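Local coordinates for protein L-lysine 6-monooxygenase involved in desferrioxamine biosynthesis (Erwinia amylovora CFBP1430, PDB 5O8R) that catalyses the NADPH-dependent hydroxylation of the side-chain amine of L-lysine with FAD as cofactor, probably as a step in desferrioxamine siderophore biosynthesis, at residues D10-G15 / H153-G158; V123-Y128 / F349-Q354; H178-L183 / T340-Q345. All coordinates share one frame; numbering follows the deposited sequence. Where two conformers were deposited one is given.

Contact 1 of 3, residues D10-G15 / H153-G158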
loop_
_atom_site.group_PDB
_atom_site.type_symbol
_atom_site.label_atom_id
_atom_site.label_comp_id
_atom_site.label_asym_id
_atom_site.label_seq_id
_atom_site.Cartn_x
_atom_site.Cartn_y
_atom_site.Cartn_z
ATOM N N ASP A 10 22.905 0.258 43.314
ATOM C CA ASP A 10 23.895 0.133 42.229
ATOM C C ASP A 10 23.723 1.270 41.245
ATOM O O ASP A 10 24.696 1.853 40.754
ATOM C CB ASP A 10 23.772 -1.217 41.520
ATOM C CG ASP A 10 24.172 -2.386 42.413
ATOM O OD1 ASP A 10 25.286 -2.327 42.969
ATOM O OD2 ASP A 10 23.391 -3.352 42.554
ATOM N N PHE A 11 22.455 1.552 40.964
ATOM C CA PHE A 11 22.051 2.747 40.249
ATOM C C PHE A 11 20.682 3.153 40.779
ATOM O O PHE A 11 19.900 2.309 41.244
ATOM C CB PHE A 11 22.000 2.488 38.740
ATOM C CG PHE A 11 20.805 1.670 38.303
ATOM C CD1 PHE A 11 20.731 0.290 38.534
ATOM C CD2 PHE A 11 19.739 2.275 37.680
ATOM C CE1 PHE A 11 19.604 -0.453 38.143
ATOM C CE2 PHE A 11 18.622 1.546 37.282
ATOM C CZ PHE A 11 18.538 0.184 37.525
ATOM N N ILE A 12 20.434 4.456 40.746
ATOM C CA ILE A 12 19.094 5.023 40.860
ATOM C C ILE A 12 18.807 5.730 39.542
ATOM O O ILE A 12 19.687 6.424 38.955
ATOM C CB ILE A 12 19.002 6.012 42.023
ATOM C CG1 ILE A 12 18.687 5.249 43.303
ATOM C CG2 ILE A 12 17.918 7.064 41.808
ATOM C CD1 ILE A 12 19.139 5.973 44.545
ATOM N N GLY A 13 17.580 5.540 39.075
ATOM C CA GLY A 13 17.106 6.234 37.904
ATOM C C GLY A 13 16.115 7.282 38.347
ATOM O O GLY A 13 15.160 6.992 39.134
ATOM N N ILE A 14 16.357 8.494 37.851
ATOM C CA ILE A 14 15.549 9.627 38.181
ATOM C C ILE A 14 14.793 10.026 36.949
ATOM O O ILE A 14 15.389 10.429 35.951
ATOM C CB ILE A 14 16.427 10.781 38.573
ATOM C CG1 ILE A 14 17.145 10.452 39.891
ATOM C CG2 ILE A 14 15.575 12.033 38.720
ATOM C CD1 ILE A 14 18.373 11.313 40.148
ATOM N N GLY A 15 13.475 9.918 37.034
ATOM C CA GLY A 15 12.594 10.138 35.888
ATOM C C GLY A 15 12.169 8.834 35.273
ATOM O O GLY A 15 13.007 8.038 34.890
ATOM N N HIS A 153 25.617 4.419 43.935
ATOM C CA HIS A 153 26.932 4.476 43.317
ATOM C C HIS A 153 26.858 5.160 41.999
ATOM O O HIS A 153 27.826 5.839 41.596
ATOM C CB HIS A 153 27.482 3.084 43.098
ATOM C CG HIS A 153 27.870 2.414 44.365
ATOM N ND1 HIS A 153 28.871 2.906 45.180
ATOM C CD2 HIS A 153 27.366 1.316 44.979
ATOM C CE1 HIS A 153 28.964 2.128 46.243
ATOM N NE2 HIS A 153 28.067 1.157 46.143
ATOM N N ARG A 154 25.704 4.932 41.345
ATOM C CA ARG A 154 25.393 5.430 40.019
ATOM C C ARG A 154 23.991 5.982 39.785
ATOM O O ARG A 154 22.983 5.513 40.317
ATOM C CB ARG A 154 25.575 4.307 39.043
ATOM C CG ARG A 154 27.026 4.000 38.812
ATOM C CD ARG A 154 27.230 2.714 38.068
ATOM N NE ARG A 154 27.125 1.653 39.033
ATOM C CZ ARG A 154 27.969 0.651 39.128
ATOM N NH1 ARG A 154 28.972 0.531 38.260
ATOM N NH2 ARG A 154 27.752 -0.273 40.062
ATOM N N LEU A 155 23.948 6.952 38.896
ATOM C CA LEU A 155 22.725 7.623 38.559
ATOM C C LEU A 155 22.502 7.551 37.065
ATOM O O LEU A 155 23.413 7.814 36.259
ATOM C CB LEU A 155 22.843 9.081 38.939
ATOM C CG LEU A 155 22.962 9.453 40.408
ATOM C CD1 LEU A 155 22.911 10.965 40.439
ATOM C CD2 LEU A 155 21.876 8.865 41.294
ATOM N N VAL A 156 21.280 7.222 36.696
ATOM C CA VAL A 156 20.888 7.321 35.314
ATOM C C VAL A 156 19.709 8.300 35.219
ATOM O O VAL A 156 18.633 8.079 35.758
ATOM C CB VAL A 156 20.606 5.946 34.703
ATOM C CG1 VAL A 156 19.378 5.313 35.311
ATOM C CG2 VAL A 156 20.374 6.088 33.213
ATOM N N LEU A 157 19.935 9.407 34.540
ATOM C CA LEU A 157 18.939 10.464 34.460
ATOM C C LEU A 157 18.122 10.473 33.144
ATOM O O LEU A 157 18.670 10.725 32.073
ATOM C CB LEU A 157 19.636 11.812 34.590
ATOM C CG LEU A 157 20.710 12.053 35.661
ATOM C CD1 LEU A 157 21.406 13.365 35.332
ATOM C CD2 LEU A 157 20.155 12.085 37.084
ATOM N N GLY A 158 16.817 10.210 33.238
ATOM C CA GLY A 158 15.912 10.302 32.095
ATOM C C GLY A 158 14.748 11.162 32.480
ATOM O O GLY A 158 13.594 10.692 32.615
#

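Contact 2 of 3, residues V123-Y128 / F349-Q354. With FAD (flavin-adenine dinucleotide), chain C.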
loop_
_atom_site.group_PDB
_atom_site.type_symbol
_atom_site.label_atom_id
_atom_site.label_comp_id
_atom_site.label_asym_id
_atom_site.label_seq_id
_atom_site.Cartn_x
_atom_site.Cartn_y
_atom_site.Cartn_z
ATOM N N VAL A 123 12.499 14.633 43.120
ATOM C CA VAL A 123 13.882 14.705 43.500
ATOM C C VAL A 123 14.279 16.174 43.593
ATOM O O VAL A 123 14.320 16.872 42.586
ATOM C CB VAL A 123 14.768 13.908 42.518
ATOM C CG1 VAL A 123 16.207 14.427 42.519
ATOM C CG2 VAL A 123 14.707 12.422 42.872
ATOM N N GLU A 124 14.613 16.611 44.800
ATOM C CA GLU A 124 14.962 18.004 45.075
ATOM C C GLU A 124 16.432 18.301 44.863
ATOM O O GLU A 124 16.790 19.315 44.297
ATOM C CB GLU A 124 14.592 18.350 46.519
ATOM C CG GLU A 124 13.146 18.049 46.911
ATOM C CD GLU A 124 12.134 18.905 46.139
ATOM O OE1 GLU A 124 10.928 18.783 46.469
ATOM O OE2 GLU A 124 12.522 19.702 45.228
ATOM N N TYR A 125 17.300 17.430 45.339
ATOM C CA TYR A 125 18.715 17.743 45.263
ATOM C C TYR A 125 19.539 16.495 45.216
ATOM O O TYR A 125 19.179 15.479 45.843
ATOM C CB TYR A 125 19.116 18.563 46.489
ATOM C CG TYR A 125 20.379 19.364 46.331
ATOM C CD1 TYR A 125 20.458 20.378 45.365
ATOM C CD2 TYR A 125 21.493 19.130 47.160
ATOM C CE1 TYR A 125 21.611 21.128 45.216
ATOM C CE2 TYR A 125 22.659 19.866 47.010
ATOM C CZ TYR A 125 22.710 20.866 46.040
ATOM O OH TYR A 125 23.850 21.616 45.878
ATOM N N VAL A 126 20.647 16.592 44.483
ATOM C CA VAL A 126 21.593 15.495 44.342
ATOM C C VAL A 126 23.027 15.951 44.524
ATOM O O VAL A 126 23.454 16.913 43.902
ATOM C CB VAL A 126 21.470 14.865 42.958
ATOM C CG1 VAL A 126 22.625 13.910 42.666
ATOM C CG2 VAL A 126 20.127 14.152 42.857
ATOM N N SER A 127 23.777 15.202 45.315
ATOM C CA SER A 127 25.109 15.603 45.737
ATOM C C SER A 127 25.984 14.381 45.772
ATOM O O SER A 127 25.463 13.247 45.844
ATOM C CB SER A 127 25.011 16.176 47.135
ATOM O OG SER A 127 24.264 15.301 47.965
ATOM N N TYR A 128 27.296 14.593 45.717
ATOM C CA TYR A 128 28.235 13.494 45.996
ATOM C C TYR A 128 28.738 13.539 47.444
ATOM O O TYR A 128 29.333 14.524 47.859
ATOM C CB TYR A 128 29.404 13.495 45.022
ATOM C CG TYR A 128 30.303 12.251 45.120
ATOM C CD1 TYR A 128 29.802 10.962 44.859
ATOM C CD2 TYR A 128 31.668 12.366 45.457
ATOM C CE1 TYR A 128 30.631 9.833 44.947
ATOM C CE2 TYR A 128 32.501 11.245 45.545
ATOM C CZ TYR A 128 31.995 9.984 45.287
ATOM O OH TYR A 128 32.857 8.902 45.376
ATOM N N PHE A 349 17.951 19.895 40.360
ATOM C CA PHE A 349 18.715 19.049 41.276
ATOM C C PHE A 349 20.156 18.768 40.884
ATOM O O PHE A 349 20.901 18.221 41.686
ATOM C CB PHE A 349 17.988 17.723 41.570
ATOM C CG PHE A 349 17.795 16.833 40.363
ATOM C CD1 PHE A 349 18.871 16.152 39.786
ATOM C CD2 PHE A 349 16.513 16.649 39.814
ATOM C CE1 PHE A 349 18.674 15.332 38.679
ATOM C CE2 PHE A 349 16.316 15.837 38.707
ATOM C CZ PHE A 349 17.398 15.175 38.143
ATOM N N VAL A 350 20.549 19.153 39.682
ATOM C CA VAL A 350 21.876 18.877 39.160
ATOM C C VAL A 350 22.949 19.921 39.538
ATOM O O VAL A 350 24.120 19.629 39.354
ATOM C CB VAL A 350 21.753 18.639 37.629
ATOM C CG1 VAL A 350 23.081 18.539 36.894
ATOM C CG2 VAL A 350 20.968 17.362 37.414
ATOM N N GLU A 351 22.598 21.098 40.089
ATOM C CA GLU A 351 23.623 22.050 40.661
ATOM C C GLU A 351 24.520 21.301 41.639
ATOM O O GLU A 351 25.764 21.411 41.614
ATOM C CB GLU A 351 22.988 23.192 41.452
ATOM C CG GLU A 351 22.122 24.152 40.637
ATOM C CD GLU A 351 20.960 24.755 41.436
ATOM O OE1 GLU A 351 20.634 24.236 42.537
ATOM O OE2 GLU A 351 20.358 25.750 40.952
ATOM N N GLY A 352 23.852 20.501 42.466
ATOM C CA GLY A 352 24.503 19.600 43.381
ATOM C C GLY A 352 25.649 18.720 42.906
ATOM O O GLY A 352 26.376 18.210 43.746
ATOM N N ILE A 353 25.799 18.494 41.604
ATOM C CA ILE A 353 26.937 17.726 41.055
ATOM C C ILE A 353 27.601 18.427 39.854
ATOM O O ILE A 353 28.342 17.799 39.081
ATOM C CB ILE A 353 26.527 16.258 40.717
ATOM C CG1 ILE A 353 25.563 16.196 39.522
ATOM C CG2 ILE A 353 25.927 15.566 41.942
ATOM C CD1 ILE A 353 24.660 14.965 39.454
ATOM N N GLN A 354 27.367 19.738 39.760
ATOM C CA GLN A 354 27.872 20.598 38.697
ATOM C C GLN A 354 29.360 20.416 38.406
ATOM O O GLN A 354 29.765 20.171 37.282
ATOM C CB GLN A 354 27.617 22.059 39.103
ATOM C CG GLN A 354 28.142 23.118 38.130
ATOM C CD GLN A 354 27.126 24.225 37.855
ATOM O OE1 GLN A 354 26.211 24.480 38.659
ATOM N NE2 GLN A 354 27.272 24.880 36.699
HETATM P PA FAD C . 9.642 11.943 29.508
HETATM O O1A FAD C . 8.572 11.329 28.626
HETATM O O2A FAD C . 9.753 13.450 29.344
HETATM O O5B FAD C . 9.154 11.638 31.036
HETATM C C5B FAD C . 10.149 11.718 32.058
HETATM C C4B FAD C . 9.685 12.099 33.469
HETATM O O4B FAD C . 10.635 12.943 34.149
HETATM C C3B FAD C . 8.375 12.859 33.611
HETATM O O3B FAD C . 7.433 11.863 34.038
HETATM C C2B FAD C . 8.689 13.991 34.609
HETATM O O2B FAD C . 7.650 14.211 35.565
HETATM C C1B FAD C . 9.953 13.455 35.281
HETATM N N9A FAD C . 10.793 14.356 36.145
HETATM C C8A FAD C . 11.413 15.526 35.804
HETATM N N7A FAD C . 12.095 16.056 36.869
HETATM C C5A FAD C . 11.907 15.205 37.907
HETATM C C6A FAD C . 12.297 15.158 39.329
HETATM N N6A FAD C . 13.064 16.134 39.849
HETATM N N1A FAD C . 11.900 14.120 40.096
HETATM C C2A FAD C . 11.140 13.137 39.602
HETATM N N3A FAD C . 10.702 13.112 38.323
HETATM C C4A FAD C . 11.059 14.089 37.443
HETATM N N1 FAD C . 10.508 8.800 19.202
HETATM C C2 FAD C . 10.280 7.780 18.330
HETATM O O2 FAD C . 11.265 7.189 17.884
HETATM N N3 FAD C . 9.043 7.371 17.938
HETATM C C4 FAD C . 7.909 7.970 18.363
HETATM O O4 FAD C . 6.777 7.582 17.942
HETATM C C4X FAD C . 8.070 9.107 19.341
HETATM N N5 FAD C . 6.985 9.765 19.834
HETATM C C5X FAD C . 7.146 10.808 20.704
HETATM C C6 FAD C . 6.057 11.516 21.231
HETATM C C7 FAD C . 6.254 12.574 22.144
HETATM C C7M FAD C . 5.081 13.263 22.671
HETATM C C8 FAD C . 7.591 13.017 22.606
HETATM C C8M FAD C . 7.912 14.137 23.575
HETATM C C9 FAD C . 8.620 12.318 22.058
HETATM C C9A FAD C . 8.510 11.238 21.157
HETATM N N10 FAD C . 9.680 10.577 20.665
HETATM C C10 FAD C . 9.481 9.499 19.745
HETATM C "C1'" FAD C . 11.008 11.063 21.153
HETATM C "C2'" FAD C . 11.243 10.797 22.674
HETATM O "O2'" FAD C . 10.381 9.677 22.983
HETATM C "C3'" FAD C . 11.014 11.974 23.711
HETATM O "O3'" FAD C . 11.402 13.296 23.230
HETATM C "C4'" FAD C . 11.588 11.771 25.117
HETATM O "O4'" FAD C . 13.020 11.834 25.175
HETATM C "C5'" FAD C . 11.097 10.449 25.690
HETATM O "O5'" FAD C . 10.884 10.651 27.048
HETATM P P FAD C . 11.985 10.435 28.189
HETATM O O1P FAD C . 12.039 8.972 28.573
HETATM O O2P FAD C . 13.282 11.100 27.762
HETATM O O3P FAD C . 11.185 11.269 29.382
#

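Contact 3 of 3, residues H178-L183 / T340-Q345. With NAP (NADP nicotinamide-adenine-dinucleotide phosphate), chain D.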
loop_
_atom_site.group_PDB
_atom_site.type_symbol
_atom_site.label_atom_id
_atom_site.label_comp_id
_atom_site.label_asym_id
_atom_site.label_seq_id
_atom_site.Cartn_x
_atom_site.Cartn_y
_atom_site.Cartn_z
ATOM N N HIS A 178 1.018 26.223 23.172
ATOM C CA HIS A 178 2.028 25.281 22.674
ATOM C C HIS A 178 1.332 23.973 22.374
ATOM O O HIS A 178 0.195 23.735 22.801
ATOM C CB HIS A 178 3.131 25.095 23.687
ATOM C CG HIS A 178 4.225 24.163 23.264
ATOM N ND1 HIS A 178 4.160 22.798 23.479
ATOM C CD2 HIS A 178 5.438 24.408 22.696
ATOM C CE1 HIS A 178 5.282 22.241 23.043
ATOM N NE2 HIS A 178 6.073 23.196 22.563
ATOM N N SER A 179 1.978 23.163 21.562
ATOM C CA SER A 179 1.315 22.019 21.018
ATOM C C SER A 179 0.871 21.105 22.133
ATOM O O SER A 179 -0.220 20.521 22.049
ATOM C CB SER A 179 2.187 21.355 19.971
ATOM O OG SER A 179 3.480 21.089 20.451
ATOM N N SER A 180 1.666 21.060 23.214
ATOM C CA SER A 180 1.327 20.273 24.409
ATOM C C SER A 180 0.020 20.666 25.033
ATOM O O SER A 180 -0.603 19.858 25.678
ATOM C CB SER A 180 2.418 20.341 25.470
ATOM O OG SER A 180 3.092 21.559 25.394
ATOM N N GLU A 181 -0.414 21.892 24.834
ATOM C CA GLU A 181 -1.637 22.372 25.459
ATOM C C GLU A 181 -2.841 22.313 24.521
ATOM O O GLU A 181 -3.910 22.760 24.878
ATOM C CB GLU A 181 -1.392 23.809 25.937
ATOM C CG GLU A 181 -0.123 23.972 26.782
ATOM C CD GLU A 181 0.148 25.413 27.170
ATOM O OE1 GLU A 181 -0.248 25.838 28.297
ATOM O OE2 GLU A 181 0.742 26.118 26.330
ATOM N N TYR A 182 -2.666 21.752 23.332
ATOM C CA TYR A 182 -3.657 21.858 22.270
ATOM C C TYR A 182 -5.014 21.270 22.576
ATOM O O TYR A 182 -6.016 21.942 22.358
ATOM C CB TYR A 182 -3.134 21.215 20.999
ATOM C CG TYR A 182 -4.157 21.065 19.918
ATOM C CD1 TYR A 182 -4.653 22.173 19.258
ATOM C CD2 TYR A 182 -4.636 19.802 19.550
ATOM C CE1 TYR A 182 -5.603 22.022 18.241
ATOM C CE2 TYR A 182 -5.594 19.650 18.563
ATOM C CZ TYR A 182 -6.068 20.745 17.903
ATOM O OH TYR A 182 -7.017 20.595 16.935
ATOM N N LEU A 183 -5.100 20.042 23.049
ATOM C CA LEU A 183 -6.439 19.464 23.135
ATOM C C LEU A 183 -7.258 20.245 24.077
ATOM O O LEU A 183 -8.443 20.445 23.868
ATOM C CB LEU A 183 -6.462 18.040 23.649
ATOM C CG LEU A 183 -5.672 17.001 22.897
ATOM C CD1 LEU A 183 -5.800 15.671 23.621
ATOM C CD2 LEU A 183 -6.183 16.909 21.474
ATOM N N THR A 340 6.569 23.929 18.187
ATOM C CA THR A 340 8.006 24.197 18.012
ATOM C C THR A 340 8.878 23.280 18.821
ATOM O O THR A 340 10.100 23.452 18.839
ATOM C CB THR A 340 8.345 25.651 18.385
ATOM O OG1 THR A 340 7.735 25.998 19.641
ATOM C CG2 THR A 340 7.796 26.555 17.335
ATOM N N GLY A 341 8.260 22.309 19.487
ATOM C CA GLY A 341 9.006 21.225 20.077
ATOM C C GLY A 341 9.325 21.282 21.560
ATOM O O GLY A 341 8.523 21.784 22.370
ATOM N N TYR A 342 10.470 20.675 21.895
ATOM C CA TYR A 342 10.896 20.400 23.266
ATOM C C TYR A 342 12.390 20.632 23.279
ATOM O O TYR A 342 13.010 20.474 22.249
ATOM C CB TYR A 342 10.538 18.965 23.574
ATOM C CG TYR A 342 9.030 18.776 23.592
ATOM C CD1 TYR A 342 8.287 18.610 22.441
ATOM C CD2 TYR A 342 8.359 18.812 24.760
ATOM C CE1 TYR A 342 6.902 18.495 22.492
ATOM C CE2 TYR A 342 6.984 18.682 24.835
ATOM C CZ TYR A 342 6.248 18.537 23.715
ATOM O OH TYR A 342 4.872 18.423 23.892
ATOM N N HIS A 343 12.979 21.034 24.394
ATOM C CA HIS A 343 14.433 21.246 24.441
ATOM C C HIS A 343 14.821 20.755 25.856
ATOM O O HIS A 343 13.979 20.861 26.747
ATOM C CB HIS A 343 14.801 22.739 24.101
ATOM C CG HIS A 343 14.902 23.060 22.609
ATOM N ND1 HIS A 343 16.105 23.290 21.965
ATOM C CD2 HIS A 343 13.948 23.223 21.657
ATOM C CE1 HIS A 343 15.888 23.563 20.689
ATOM N NE2 HIS A 343 14.587 23.529 20.478
ATOM N N TYR A 344 16.019 20.147 26.029
ATOM C CA TYR A 344 16.539 19.624 27.342
ATOM C C TYR A 344 17.350 20.738 27.970
ATOM O O TYR A 344 18.267 21.269 27.329
ATOM C CB TYR A 344 17.462 18.380 27.238
ATOM C CG TYR A 344 17.767 17.659 28.607
ATOM C CD1 TYR A 344 18.838 18.047 29.454
ATOM C CD2 TYR A 344 16.983 16.567 29.040
ATOM C CE1 TYR A 344 19.082 17.390 30.679
ATOM C CE2 TYR A 344 17.232 15.898 30.257
ATOM C CZ TYR A 344 18.271 16.302 31.090
ATOM O OH TYR A 344 18.457 15.599 32.301
ATOM N N GLN A 345 16.960 21.111 29.193
ATOM C CA GLN A 345 17.779 21.868 30.142
ATOM C C GLN A 345 18.021 20.977 31.373
ATOM O O GLN A 345 17.082 20.326 31.857
ATOM C CB GLN A 345 17.075 23.142 30.602
ATOM C CG GLN A 345 17.344 24.358 29.735
ATOM C CD GLN A 345 16.448 25.517 30.113
ATOM O OE1 GLN A 345 15.378 25.332 30.713
ATOM N NE2 GLN A 345 16.879 26.729 29.773
HETATM P PA NAP D . 10.090 19.372 16.108
HETATM O O1A NAP D . 11.285 19.680 17.037
HETATM O O2A NAP D . 10.280 18.629 14.772
HETATM O O5B NAP D . 9.190 20.679 15.814
HETATM C C5B NAP D . 9.886 21.895 15.593
HETATM C C4B NAP D . 9.372 22.592 14.364
HETATM O O4B NAP D . 9.298 23.917 14.841
HETATM C C3B NAP D . 10.334 22.492 13.159
HETATM O O3B NAP D . 9.690 22.429 11.845
HETATM C C2B NAP D . 11.174 23.736 13.436
HETATM O O2B NAP D . 11.924 24.217 12.299
HETATM C C1B NAP D . 10.087 24.675 13.957
HETATM N N9A NAP D . 10.596 25.929 14.570
HETATM C C8A NAP D . 11.434 26.149 15.625
HETATM N N7A NAP D . 11.642 27.503 15.778
HETATM C C5A NAP D . 10.923 28.109 14.822
HETATM C C6A NAP D . 10.678 29.475 14.382
HETATM N N6A NAP D . 11.265 30.430 15.075
HETATM N N1A NAP D . 9.878 29.726 13.311
HETATM C C2A NAP D . 9.254 28.731 12.622
HETATM N N3A NAP D . 9.419 27.421 12.950
HETATM C C4A NAP D . 10.234 27.082 14.019
HETATM O O3 NAP D . 9.162 18.532 17.134
HETATM P PN NAP D . 7.578 18.247 17.201
HETATM O O1N NAP D . 7.212 18.531 18.627
HETATM O O2N NAP D . 6.790 18.966 16.046
HETATM O O5D NAP D . 7.605 16.613 17.130
HETATM C C5D NAP D . 8.728 15.832 16.654
HETATM C C4D NAP D . 9.780 15.568 17.748
HETATM O O4D NAP D . 9.113 14.726 18.670
HETATM C C3D NAP D . 11.071 14.868 17.248
HETATM O O3D NAP D . 12.343 15.410 17.705
HETATM C C2D NAP D . 10.903 13.425 17.675
HETATM O O2D NAP D . 11.989 12.953 18.492
HETATM C C1D NAP D . 9.561 13.390 18.442
HETATM N N1N NAP D . 8.460 12.598 17.846
HETATM C C2N NAP D . 7.174 12.900 18.200
HETATM C C3N NAP D . 6.122 12.122 17.695
HETATM C C7N NAP D . 4.691 12.388 18.015
HETATM O O7N NAP D . 3.932 11.408 18.156
HETATM N N7N NAP D . 4.335 13.675 18.091
HETATM C C4N NAP D . 6.386 11.052 16.839
HETATM C C5N NAP D . 7.701 10.766 16.491
HETATM C C6N NAP D . 8.725 11.544 17.018
HETATM P P2B NAP D . 13.299 23.505 11.827
HETATM O O1X NAP D . 14.033 24.597 11.044
HETATM O O2X NAP D . 12.873 22.287 11.012
HETATM O O3X NAP D . 13.960 23.094 13.129
HETATM O O HOH W 1 5.877 20.840 19.039
#

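Contact 1 of 3, residues D10-G15 / H153-G158
I12, G13 and I14 run parallel to L155, V156 and L157 in the Rossmann-type sheet that binds FAD, and the first strand leads into the glycine-rich turn where G15, like G158 opposite, touches the cofactor. The buried part is tight. R154 O accepts from I12 N (2.8 Å), I12 O from V156 N, V156 O from I14 N, and I14 O from G158 N. On the isoleucine face, I14 CD1 lies alongside L157 CD2 at 3.6 Å, while L155 CD2 turns back to I12 CB at 4.1 Å. On the other face, V156 CG1 sits against G13 CA (3.6 Å) and beside F11 CD2 (3.9 Å), with helices 18-27 and 399-411 packed against F11 and V156. Toward solvent the pairing gives way to a looser, polar end. There D10, H153 and R154 are only partly covered, and D10 OD2 accepts the backbone N of N34. D10 OD1 and R154 NH2 stay 4.3 Å apart, too far for a salt bridge. The arginine chain instead kinks about CG-CD (chi3 -81°), bringing NE onto D10 O at 3.0 Å, nearly straight (172°) and in the guanidinium plane.

Contact 2 of 3, residues V123-Y128 / F349-Q354
F349 lays one ring face under V123: the CG1 methyl stands 3.9 Å from the ring centroid, a CH-pi contact 28° off the normal. The same ring turns its edge to the adenine of FAD, with CE2 3.5 Å from N6A. V123 holds that adenine through its backbone, N giving a hydrogen bond to N1A (3.1 Å) and O receiving one from N6A, so the N1A/N6A edge of the base is paired with the backbone of one residue. The F349 ring edge and the V123 carbonyl therefore meet the same N6A.

What fixes the phenylalanine comes next. Its CG is tucked between the backbone N and the carbonyl carbon (chi1 63°), which swings the ring toward V123 while F349 O stays directed at the strand. That oxygen accepts V126 N at 3.2 Å on a lone pair, in the carbonyl plane, although the bond is bent (136°). V126 then splits its methyls: CG2 lies beside F349 CD1, and CG1 meets I353 CG2 at 3.8 Å. Further along, the hydroxyl end of Y125 rests against G352, OH to CA 3.3 Å, and S127 CA meets G352 O in a CA-H...O contact.

E124 and Y125 both face R138 in a classic beta bulge. Within the 3-10 segment that runs through 349-352, I353 N bonds V350 O at 3.0 Å.

Further out, strand 134-141 flanks strand 121-129 antiparallel, with V137 touching V123 and V126. Strand 155-157 backs the contact, placing L155 against V126 and L157 against F349, so the 3-10 segment lies against strands 121-129 and 155-157.

Contact 3 of 3, residues H178-L183 / T340-Q345
Beside the NADP pyrophosphate, H178 reaches across to the G341 carbonyl: NE2 donates to G341 O at 2.8 Å, in the carbonyl plane on a lone pair and close to the imidazole plane, though bent (138°). With CG anti to the backbone N (chi1 -179°), the ring extends toward T340-Y342 and sets its edge against the face of Y342. The planes stand at 90° and H178 CE1 approaches Y342 CZ to 3.9 Å, a T-shaped pair. Beyond it, S180 CB touches Y342 OH at 3.5 Å. The imidazole is steadied from its own side by S180 N, which donates to H178 ND1 at 3.1 Å.

H178 ends the edge strand of the parallel NADP-binding Rossmann sheet. Y342 and H343 belong to a short antiparallel pair with strand 162-163, where the chain passes between that sheet and the FAD-binding one; A163 touches H178, S180 and Y342.

One water completes the link to the cofactor. It hydrogen-bonds S179 OG at 2.8 Å, accepts weakly from G341 N, and donates to NAP O1N at 2.7 Å. The same phosphate oxygen lies at the edge of the Y342 ring, 3.9 Å from CE1.

How the contacts relate
Contacts 1 and 2 pack against each other, their centres 12 Å apart. I14 CG2 meets F349 CZ at 3.7 Å, and L155 CD1 meets V126 CG1 at the same distance, so F349 and V126 both pack on the face of contact 1 that carries I12, I14, L155 and L157. Contact 2 holds the adenine of FAD, while G15 and G158 of contact 1 lie by its ribose. Contact 3 stands at the other cofactor, centred about 25 Å from contact 1 and 26 Å from contact 2, though nearest atoms of contacts 1 and 3 are about 5 Å apart. Segment 340-345 runs almost directly into 349-354. The cofactors themselves converge, NAP C4N lying 3.3 Å from FAD N5.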